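Local coordinates for endoglucanase, family GH5 (Zobellia galactanivorans, PDB 6GL2), which hydrolyses hemicellulose, probably by cutting glycosidic bonds within mixed-linked glucan chains, as a family GH5 glycoside hydrolase, at residues A[225-230]-A[273-278]; A[251-256]-A[291-296]; A[285-290]-A[329-334]. One frame throughout, in Å; residues are numbered along the deposited sequence.

Interaction 1: residues A[225-230]-A[273-278]; sequences SVHSYF and MGEWGS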
loop_
_atom_site.group_PDB
_atom_site.type_symbol
_atom_site.label_atom_id
_atom_site.label_comp_id
_atom_site.label_asym_id
_atom_site.label_seq_id
_atom_site.Cartn_x
_atom_site.Cartn_y
_atom_site.Cartn_z
ATOM N N SER A 225 -1.969 7.871 -0.254
ATOM C CA SER A 225 -1.530 6.658 0.468
ATOM C C SER A 225 -0.734 7.011 1.719
ATOM O O SER A 225 0.301 7.708 1.616
ATOM C CB SER A 225 -0.622 5.782 -0.461
ATOM O OG SER A 225 -0.159 4.688 0.278
ATOM N N VAL A 226 -1.160 6.549 2.873
ATOM C CA VAL A 226 -0.404 6.626 4.114
ATOM C C VAL A 226 -0.498 5.286 4.783
ATOM O O VAL A 226 -1.423 4.483 4.496
ATOM C CB VAL A 226 -0.866 7.754 5.073
ATOM C CG1 VAL A 226 -0.519 9.111 4.457
ATOM C CG2 VAL A 226 -2.328 7.612 5.398
ATOM N N HIS A 227 0.471 4.992 5.616
ATOM C CA HIS A 227 0.493 3.829 6.453
ATOM C C HIS A 227 0.567 4.320 7.889
ATOM O O HIS A 227 1.389 5.199 8.196
ATOM C CB HIS A 227 1.706 2.968 6.148
ATOM C CG HIS A 227 1.789 2.481 4.697
ATOM N ND1 HIS A 227 2.868 1.840 4.215
ATOM C CD2 HIS A 227 0.872 2.533 3.729
ATOM C CE1 HIS A 227 2.612 1.548 2.897
ATOM N NE2 HIS A 227 1.423 1.914 2.614
ATOM N N SER A 228 -0.149 3.710 8.806
ATOM C CA SER A 228 -0.128 4.127 10.240
ATOM C C SER A 228 -0.390 2.951 11.151
ATOM O O SER A 228 -1.536 2.562 11.344
ATOM C CB SER A 228 -1.151 5.183 10.455
ATOM O OG SER A 228 -0.856 5.668 11.833
ATOM N N TYR A 229 0.691 2.368 11.603
ATOM C CA TYR A 229 0.631 1.274 12.529
ATOM C C TYR A 229 0.456 1.798 13.994
ATOM O O TYR A 229 1.319 1.650 14.809
ATOM C CB TYR A 229 1.814 0.391 12.442
ATOM C CG TYR A 229 2.000 -0.422 11.140
ATOM C CD1 TYR A 229 2.552 0.164 10.011
ATOM C CD2 TYR A 229 1.546 -1.722 11.042
ATOM C CE1 TYR A 229 2.759 -0.588 8.878
ATOM C CE2 TYR A 229 1.737 -2.463 9.885
ATOM C CZ TYR A 229 2.311 -1.898 8.842
ATOM O OH TYR A 229 2.513 -2.727 7.725
ATOM N N PHE A 230 -0.634 2.494 14.177
ATOM C CA PHE A 230 -0.882 3.324 15.359
ATOM C C PHE A 230 -1.652 2.498 16.400
ATOM O O PHE A 230 -2.672 1.956 16.100
ATOM C CB PHE A 230 -1.708 4.560 14.995
ATOM C CG PHE A 230 -1.679 5.607 16.081
ATOM C CD1 PHE A 230 -2.433 5.415 17.241
ATOM C CD2 PHE A 230 -0.780 6.630 16.049
ATOM C CE1 PHE A 230 -2.331 6.327 18.301
ATOM C CE2 PHE A 230 -0.717 7.554 17.083
ATOM C CZ PHE A 230 -1.486 7.389 18.226
ATOM N N MET A 273 -5.490 3.827 3.650
ATOM C CA MET A 273 -4.567 3.389 4.672
ATOM C C MET A 273 -4.036 2.029 4.246
ATOM O O MET A 273 -4.558 0.999 4.573
ATOM C CB MET A 273 -5.233 3.252 6.027
ATOM C CG MET A 273 -4.252 3.039 7.141
ATOM S SD MET A 273 -3.272 4.455 7.575
ATOM C CE MET A 273 -4.443 5.457 8.452
ATOM N N GLY A 274 -3.012 2.089 3.398
ATOM C CA GLY A 274 -2.621 0.910 2.602
ATOM C C GLY A 274 -1.880 -0.120 3.436
ATOM O O GLY A 274 -1.824 -1.302 3.012
ATOM N N GLU A 275 -1.443 0.227 4.640
ATOM C CA GLU A 275 -1.009 -0.708 5.630
ATOM C C GLU A 275 -1.338 -0.192 7.006
ATOM O O GLU A 275 -1.200 1.017 7.294
ATOM C CB GLU A 275 0.530 -0.946 5.653
ATOM C CG GLU A 275 1.060 -1.461 4.326
ATOM C CD GLU A 275 2.571 -1.618 4.327
ATOM O OE1 GLU A 275 3.229 -1.585 5.377
ATOM O OE2 GLU A 275 3.127 -1.827 3.185
ATOM N N TRP A 276 -1.690 -1.127 7.884
ATOM C CA TRP A 276 -1.830 -0.961 9.336
ATOM C C TRP A 276 -1.979 -2.349 9.898
ATOM O O TRP A 276 -2.041 -3.335 9.137
ATOM C CB TRP A 276 -3.063 -0.100 9.690
ATOM C CG TRP A 276 -4.326 -0.768 9.352
ATOM C CD1 TRP A 276 -4.899 -0.912 8.092
ATOM C CD2 TRP A 276 -5.187 -1.484 10.239
ATOM N NE1 TRP A 276 -6.042 -1.651 8.174
ATOM C CE2 TRP A 276 -6.277 -2.008 9.456
ATOM C CE3 TRP A 276 -5.238 -1.621 11.602
ATOM C CZ2 TRP A 276 -7.352 -2.701 10.046
ATOM C CZ3 TRP A 276 -6.279 -2.350 12.205
ATOM C CH2 TRP A 276 -7.353 -2.834 11.432
ATOM N N GLY A 277 -2.029 -2.465 11.228
ATOM C CA GLY A 277 -2.270 -3.687 11.929
ATOM C C GLY A 277 -1.379 -3.838 13.118
ATOM O O GLY A 277 -0.714 -2.860 13.494
ATOM N N SER A 278 -1.476 -4.988 13.775
ATOM C CA SER A 278 -0.651 -5.213 14.972
ATOM C C SER A 278 0.026 -6.525 14.888
ATOM O O SER A 278 -0.557 -7.487 14.411
ATOM C CB SER A 278 -1.523 -5.114 16.266
ATOM O OG SER A 278 -2.558 -6.067 16.209
#

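Interaction 2: residues A[251-256]-A[291-296]; sequences ALLAEL and AEFYAR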
loop_
_atom_site.group_PDB
_atom_site.type_symbol
_atom_site.label_atom_id
_atom_site.label_comp_id
_atom_site.label_asym_id
_atom_site.label_seq_id
_atom_site.Cartn_x
_atom_site.Cartn_y
_atom_site.Cartn_z
ATOM N N ALA A 251 -6.233 8.810 21.404
ATOM C CA ALA A 251 -5.014 8.986 20.673
ATOM C C ALA A 251 -5.137 8.462 19.233
ATOM O O ALA A 251 -4.688 9.128 18.310
ATOM C CB ALA A 251 -3.859 8.365 21.362
ATOM N N LEU A 252 -5.817 7.346 19.049
ATOM C CA LEU A 252 -5.987 6.816 17.678
ATOM C C LEU A 252 -6.941 7.645 16.838
ATOM O O LEU A 252 -6.700 7.953 15.688
ATOM C CB LEU A 252 -6.420 5.356 17.786
ATOM C CG LEU A 252 -6.656 4.617 16.487
ATOM C CD1 LEU A 252 -5.573 4.772 15.417
ATOM C CD2 LEU A 252 -6.955 3.188 16.773
ATOM N N LEU A 253 -7.988 8.175 17.465
ATOM C CA LEU A 253 -8.903 9.003 16.758
ATOM C C LEU A 253 -8.183 10.341 16.410
ATOM O O LEU A 253 -8.446 10.930 15.348
ATOM C CB LEU A 253 -10.184 9.300 17.547
ATOM C CG LEU A 253 -11.093 8.132 17.793
ATOM C CD1 LEU A 253 -12.379 8.663 18.430
ATOM C CD2 LEU A 253 -11.415 7.443 16.440
ATOM N N ALA A 254 -7.270 10.831 17.264
ATOM C CA ALA A 254 -6.569 12.062 16.970
ATOM C C ALA A 254 -5.673 11.866 15.756
ATOM O O ALA A 254 -5.524 12.723 14.921
ATOM C CB ALA A 254 -5.714 12.522 18.151
ATOM N N GLU A 255 -4.995 10.710 15.675
ATOM C CA GLU A 255 -4.181 10.333 14.488
ATOM C C GLU A 255 -5.018 10.350 13.226
ATOM O O GLU A 255 -4.658 10.963 12.213
ATOM C CB GLU A 255 -3.530 8.957 14.777
ATOM C CG GLU A 255 -2.877 8.246 13.597
ATOM C CD GLU A 255 -1.607 8.876 13.159
ATOM O OE1 GLU A 255 -1.031 8.387 12.120
ATOM O OE2 GLU A 255 -1.102 9.920 13.742
ATOM N N LEU A 256 -6.129 9.627 13.273
ATOM C CA LEU A 256 -6.982 9.503 12.116
ATOM C C LEU A 256 -7.585 10.865 11.708
ATOM O O LEU A 256 -7.820 11.184 10.536
ATOM C CB LEU A 256 -8.041 8.416 12.249
ATOM C CG LEU A 256 -7.418 7.003 12.383
ATOM C CD1 LEU A 256 -8.534 5.953 12.640
ATOM C CD2 LEU A 256 -6.578 6.559 11.185
ATOM N N ALA A 291 -8.229 -3.888 16.325
ATOM C CA ALA A 291 -8.639 -4.043 14.930
ATOM C C ALA A 291 -10.027 -3.522 14.708
ATOM O O ALA A 291 -10.323 -2.818 13.716
ATOM C CB ALA A 291 -8.410 -5.501 14.461
ATOM N N GLU A 292 -10.928 -3.944 15.604
ATOM C CA GLU A 292 -12.330 -3.509 15.511
ATOM C C GLU A 292 -12.445 -1.972 15.498
ATOM O O GLU A 292 -13.151 -1.382 14.706
ATOM C CB GLU A 292 -13.094 -4.059 16.763
ATOM C CG GLU A 292 -13.521 -5.542 16.738
ATOM C CD GLU A 292 -14.036 -6.095 18.041
ATOM O OE1 GLU A 292 -13.876 -5.404 19.084
ATOM O OE2 GLU A 292 -14.559 -7.262 18.035
ATOM N N PHE A 293 -11.727 -1.363 16.449
ATOM C CA PHE A 293 -11.831 0.102 16.672
ATOM C C PHE A 293 -11.192 0.907 15.517
ATOM O O PHE A 293 -11.710 1.836 14.973
ATOM C CB PHE A 293 -11.156 0.489 17.966
ATOM C CG PHE A 293 -11.412 1.926 18.369
ATOM C CD1 PHE A 293 -12.549 2.322 19.128
ATOM C CD2 PHE A 293 -10.574 2.936 17.926
ATOM C CE1 PHE A 293 -12.745 3.648 19.475
ATOM C CE2 PHE A 293 -10.802 4.303 18.276
ATOM C CZ PHE A 293 -11.892 4.644 19.036
ATOM N N TYR A 294 -10.016 0.392 15.125
ATOM C CA TYR A 294 -9.271 1.063 14.031
ATOM C C TYR A 294 -10.101 1.072 12.749
ATOM O O TYR A 294 -10.227 2.039 12.036
ATOM C CB TYR A 294 -7.869 0.372 13.951
ATOM C CG TYR A 294 -6.842 1.096 13.062
ATOM C CD1 TYR A 294 -7.058 1.206 11.702
ATOM C CD2 TYR A 294 -5.661 1.585 13.569
ATOM C CE1 TYR A 294 -6.166 1.840 10.872
ATOM C CE2 TYR A 294 -4.755 2.235 12.747
ATOM C CZ TYR A 294 -4.980 2.317 11.349
ATOM O OH TYR A 294 -4.090 2.968 10.528
ATOM N N ALA A 295 -10.554 -0.164 12.379
ATOM C CA ALA A 295 -11.247 -0.338 11.124
ATOM C C ALA A 295 -12.558 0.526 11.123
ATOM O O ALA A 295 -12.881 1.190 10.134
ATOM C CB ALA A 295 -11.553 -1.809 10.841
ATOM N N ARG A 296 -13.287 0.506 12.233
ATOM C CA ARG A 296 -14.531 1.299 12.394
ATOM C C ARG A 296 -14.174 2.791 12.219
ATOM O O ARG A 296 -14.859 3.505 11.539
ATOM C CB ARG A 296 -15.200 1.008 13.743
ATOM C CG ARG A 296 -16.293 1.992 14.210
ATOM C CD ARG A 296 -16.822 1.671 15.634
ATOM N NE ARG A 296 -18.020 2.475 15.921
ATOM C CZ ARG A 296 -19.281 2.053 15.772
ATOM N NH1 ARG A 296 -19.551 0.794 15.527
ATOM N NH2 ARG A 296 -20.277 2.900 15.997
#

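Interaction 3: residues A[285-290]-A[329-334]; sequences EDRLAH and PEIAEA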
loop_
_atom_site.group_PDB
_atom_site.type_symbol
_atom_site.label_atom_id
_atom_site.label_comp_id
_atom_site.label_asym_id
_atom_site.label_seq_id
_atom_site.Cartn_x
_atom_site.Cartn_y
_atom_site.Cartn_z
ATOM N N GLU A 285 -7.032 -10.744 22.673
ATOM C CA GLU A 285 -8.199 -9.932 22.919
ATOM C C GLU A 285 -7.967 -8.432 22.599
ATOM O O GLU A 285 -8.815 -7.789 22.076
ATOM C CB GLU A 285 -8.698 -10.100 24.362
ATOM C CG GLU A 285 -9.341 -11.460 24.631
ATOM C CD GLU A 285 -8.373 -12.424 25.262
ATOM N N ASP A 286 -6.798 -7.988 22.953
ATOM C CA ASP A 286 -6.491 -6.579 22.705
ATOM C C ASP A 286 -6.208 -6.349 21.212
ATOM O O ASP A 286 -6.590 -5.293 20.686
ATOM C CB ASP A 286 -5.400 -6.008 23.637
ATOM C CG ASP A 286 -5.859 -5.799 25.130
ATOM O OD1 ASP A 286 -6.994 -6.129 25.544
ATOM O OD2 ASP A 286 -4.959 -5.328 25.862
ATOM N N ARG A 287 -5.574 -7.284 20.494
ATOM C CA ARG A 287 -5.425 -7.165 19.050
ATOM C C ARG A 287 -6.770 -7.039 18.377
ATOM O O ARG A 287 -6.983 -6.297 17.459
ATOM C CB ARG A 287 -4.665 -8.305 18.404
ATOM C CG ARG A 287 -3.219 -8.338 18.641
ATOM C CD ARG A 287 -2.675 -9.496 17.831
ATOM N NE ARG A 287 -2.403 -9.356 16.408
ATOM C CZ ARG A 287 -2.162 -10.344 15.543
ATOM N NH1 ARG A 287 -2.533 -11.554 15.806
ATOM N NH2 ARG A 287 -1.527 -10.124 14.380
ATOM N N LEU A 288 -7.738 -7.867 18.818
ATOM C CA LEU A 288 -9.041 -7.836 18.283
ATOM C C LEU A 288 -9.762 -6.502 18.562
ATOM O O LEU A 288 -10.405 -5.907 17.649
ATOM C CB LEU A 288 -9.937 -8.973 18.870
ATOM C CG LEU A 288 -11.342 -9.072 18.338
ATOM C CD1 LEU A 288 -11.462 -9.139 16.805
ATOM C CD2 LEU A 288 -12.080 -10.251 19.030
ATOM N N ALA A 289 -9.702 -6.035 19.809
ATOM C CA ALA A 289 -10.283 -4.738 20.174
ATOM C C ALA A 289 -9.697 -3.597 19.346
ATOM O O ALA A 289 -10.406 -2.763 18.855
ATOM C CB ALA A 289 -10.078 -4.418 21.656
ATOM N N HIS A 290 -8.398 -3.602 19.181
ATOM C CA HIS A 290 -7.701 -2.580 18.402
ATOM C C HIS A 290 -8.152 -2.668 16.920
ATOM O O HIS A 290 -8.464 -1.646 16.292
ATOM C CB HIS A 290 -6.197 -2.818 18.506
ATOM C CG HIS A 290 -5.429 -1.925 17.602
ATOM N ND1 HIS A 290 -5.058 -2.326 16.325
ATOM C CD2 HIS A 290 -4.897 -0.658 17.791
ATOM C CE1 HIS A 290 -4.331 -1.370 15.808
ATOM N NE2 HIS A 290 -4.328 -0.284 16.638
ATOM N N PRO A 329 -9.645 -15.533 12.485
ATOM C CA PRO A 329 -10.796 -15.103 11.701
ATOM C C PRO A 329 -11.516 -13.891 12.320
ATOM O O PRO A 329 -12.109 -13.124 11.583
ATOM C CB PRO A 329 -11.700 -16.309 11.700
ATOM C CG PRO A 329 -11.306 -17.113 12.855
ATOM C CD PRO A 329 -9.828 -16.921 12.999
ATOM N N GLU A 330 -11.473 -13.771 13.656
ATOM C CA GLU A 330 -12.215 -12.675 14.270
ATOM C C GLU A 330 -11.594 -11.318 13.966
ATOM O O GLU A 330 -12.293 -10.352 13.843
ATOM C CB GLU A 330 -12.339 -12.867 15.777
ATOM C CG GLU A 330 -13.065 -14.138 16.151
ATOM C CD GLU A 330 -14.265 -14.389 15.269
ATOM O OE1 GLU A 330 -15.244 -13.580 15.334
ATOM O OE2 GLU A 330 -14.241 -15.372 14.455
ATOM N N ILE A 331 -10.263 -11.248 13.783
ATOM C CA ILE A 331 -9.621 -10.009 13.302
ATOM C C ILE A 331 -10.170 -9.668 11.943
ATOM O O ILE A 331 -10.489 -8.532 11.660
ATOM C CB ILE A 331 -8.069 -10.055 13.363
ATOM C CG1 ILE A 331 -7.571 -10.169 14.819
ATOM C CG2 ILE A 331 -7.435 -8.846 12.647
ATOM C CD1 ILE A 331 -6.082 -10.371 15.007
ATOM N N ALA A 332 -10.130 -10.689 11.053
ATOM C CA ALA A 332 -10.624 -10.442 9.689
ATOM C C ALA A 332 -12.067 -9.916 9.680
ATOM O O ALA A 332 -12.401 -8.970 8.999
ATOM C CB ALA A 332 -10.454 -11.673 8.801
ATOM N N GLU A 333 -12.864 -10.615 10.486
ATOM C CA GLU A 333 -14.293 -10.254 10.526
ATOM C C GLU A 333 -14.481 -8.871 11.090
ATOM O O GLU A 333 -15.339 -8.138 10.614
ATOM C CB GLU A 333 -15.063 -11.312 11.324
ATOM C CG GLU A 333 -15.272 -12.582 10.518
ATOM C CD GLU A 333 -15.440 -13.837 11.360
ATOM O OE1 GLU A 333 -15.711 -13.686 12.564
ATOM O OE2 GLU A 333 -15.325 -14.954 10.831
ATOM N N ALA A 334 -13.658 -8.477 12.046
ATOM C CA ALA A 334 -13.746 -7.145 12.650
ATOM C C ALA A 334 -13.381 -6.071 11.681
ATOM O O ALA A 334 -13.949 -4.954 11.732
ATOM C CB ALA A 334 -12.768 -7.063 13.800
#

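Interaction 1: residues A[225-230]-A[273-278]
V226 and G274 begin a parallel strand pairing that sits deep in the protein, between strands 222-227 and 271-276, and that passes into a cluster of polar side chains around E275. G274 N donates to V226 O at 3.1 Å, and further on S228 N reaches E275 O at 3.3 Å. On one face of the sheet, M273 SD packs against the other strand, 3.9 Å from V226 CG2 and close to N and CB of S228. On the other face, E275 lies across the H227 ring: E275 CG sits over the centre of the H227 ring, 3.7 Å from its centroid, as a CH-pi contact. The extended chi2 of E275 (177°) sends CD onward above ND1 and CE1, and the carboxylate stacks only 19° from the ring plane. H227 ND1 is itself hydrogen-bonded to E152, and E275 OE2 makes a salt bridge with R63.

These are strands six and seven of an eight-stranded (beta/alpha)8 barrel. In GH5 enzymes the nucleophile glutamate sits at the C-terminal end of strand seven, and the position and polar setting of E275 are consistent with that role.

Y229, in the loop that follows strand six, reaches E275 with its hydroxyl. Its OH gives a 2.7 Å hydrogen bond to E275 OE1, on the anti side and 33° out of the carboxylate plane. A phenylalanine here would lack that hydroxyl and would probably leave OE1 without this bond and the carboxylate less firmly fixed in rotation. The Y229 ring has W276 CA over one face, 4.0 Å from its centroid, while G277 O lies at the ring edge, 3.5 Å from CD2.

Interaction 2: residues A[251-256]-A[291-296]
The helix turns that bring L252 and L253 against F293 and Y294 run in roughly the same direction, their axes 28° apart and 10.7 Å away at closest approach. They belong to helices 246-266 and 284-301, the outer helices that follow strands six and seven of the (beta/alpha)8 barrel, so the contact joins two neighbouring beta-alpha units on the outside of the sheet.

L252 is directed toward the other helix. Its CD2 lies between the two aromatic residues, touching CD2 of each; it comes to the edge of the F293 ring, close to the ring plane, 3.8 Å from CD2 of F293. Its CD1 meets Y294 alone, 3.7 Å from CD2 of Y294, and the two side chains cross at about a right angle. Both aromatic residues have CG anti to the backbone N (chi1 -171° for F293 and -169° for Y294), and their rings diverge around the leucine. L253 packs on F293, laying CG and CD2 beside CE2 and CZ of F293, with CD2 3.7 Å from CE2. L256 is a looser neighbour of Y294: its CD1 stays 4.3 Å from the Y294 backbone O, and its CD2 is 4.4 Å from the tyrosine OH.

Beyond the two segments, W243 meets the F293 ring at an inclined angle, and W276 stacks on Y294. The side chain of L252 is about 6 Å from that of D248, a magnesium-binding residue seen in a crystal structure of this protein, although no ion is bound to this chain.

No hydrogen bond crosses between the two segments. The one polar group among the touching side chains, Y294 OH, bonds to S228 O on the strand side, so what holds these helices together here is the fit of leucine methyls against aromatic carbons.

Interaction 3: residues A[285-290]-A[329-334]
L288 packs against E330 and A334, and R287 against I331, where two outer helices of the (beta/alpha)8 barrel, 284-301 and 329-336, run side by side; the latter follows the eighth strand. The axes of the two short segments are only 13° from parallel and 9.3 Å apart.

The apolar contacts gather round one methyl. L288 has CG anti to the backbone N (chi1 -178°), and its CD1 reaches across to the first two turns of the other helix. There it lies 3.9 Å from A334 CB and 4.0 Å from E330 CB, with the L288 and E330 side chains side by side and pointing the same way. The same CD1 also sits against a backbone carbonyl, 3.3 Å from E330 O.

The second kind of contact is aliphatic on charged. The polar partner of the R287 guanidinium lies outside the two segments: NH2 hydrogen-bonds to S278 O, on the loop after strand 271-276, while one face of the group is covered by the end of I331. I331 CD1 stands 3.7 Å above the guanidinium plane, offset toward the rim, with R287 NH1 its nearest atom at 3.8 Å.

How the interactions relate
Interaction 1 is in the wall of the barrel, joining strands six and seven; interactions 2 and 3 lie in the outer helical layer, and both use helix 284-301, which packs against helix 246-266 in one and helix 329-336 in the other. Chemistry follows place: backbone hydrogen bonds and a polar cluster mark the strand pair, methyl-on-aromatic packing joins the helices in interaction 2, and aliphatic contact with a guanidinium and a carbonyl serves nearer the surface in interaction 3. Direct bonds tie the layers: S228 OG meets E255 OE1, and F230 O meets H290 NE2. Between the two helix contacts, A291 CB touches I331 CG2 and E292 CG touches A334 CB.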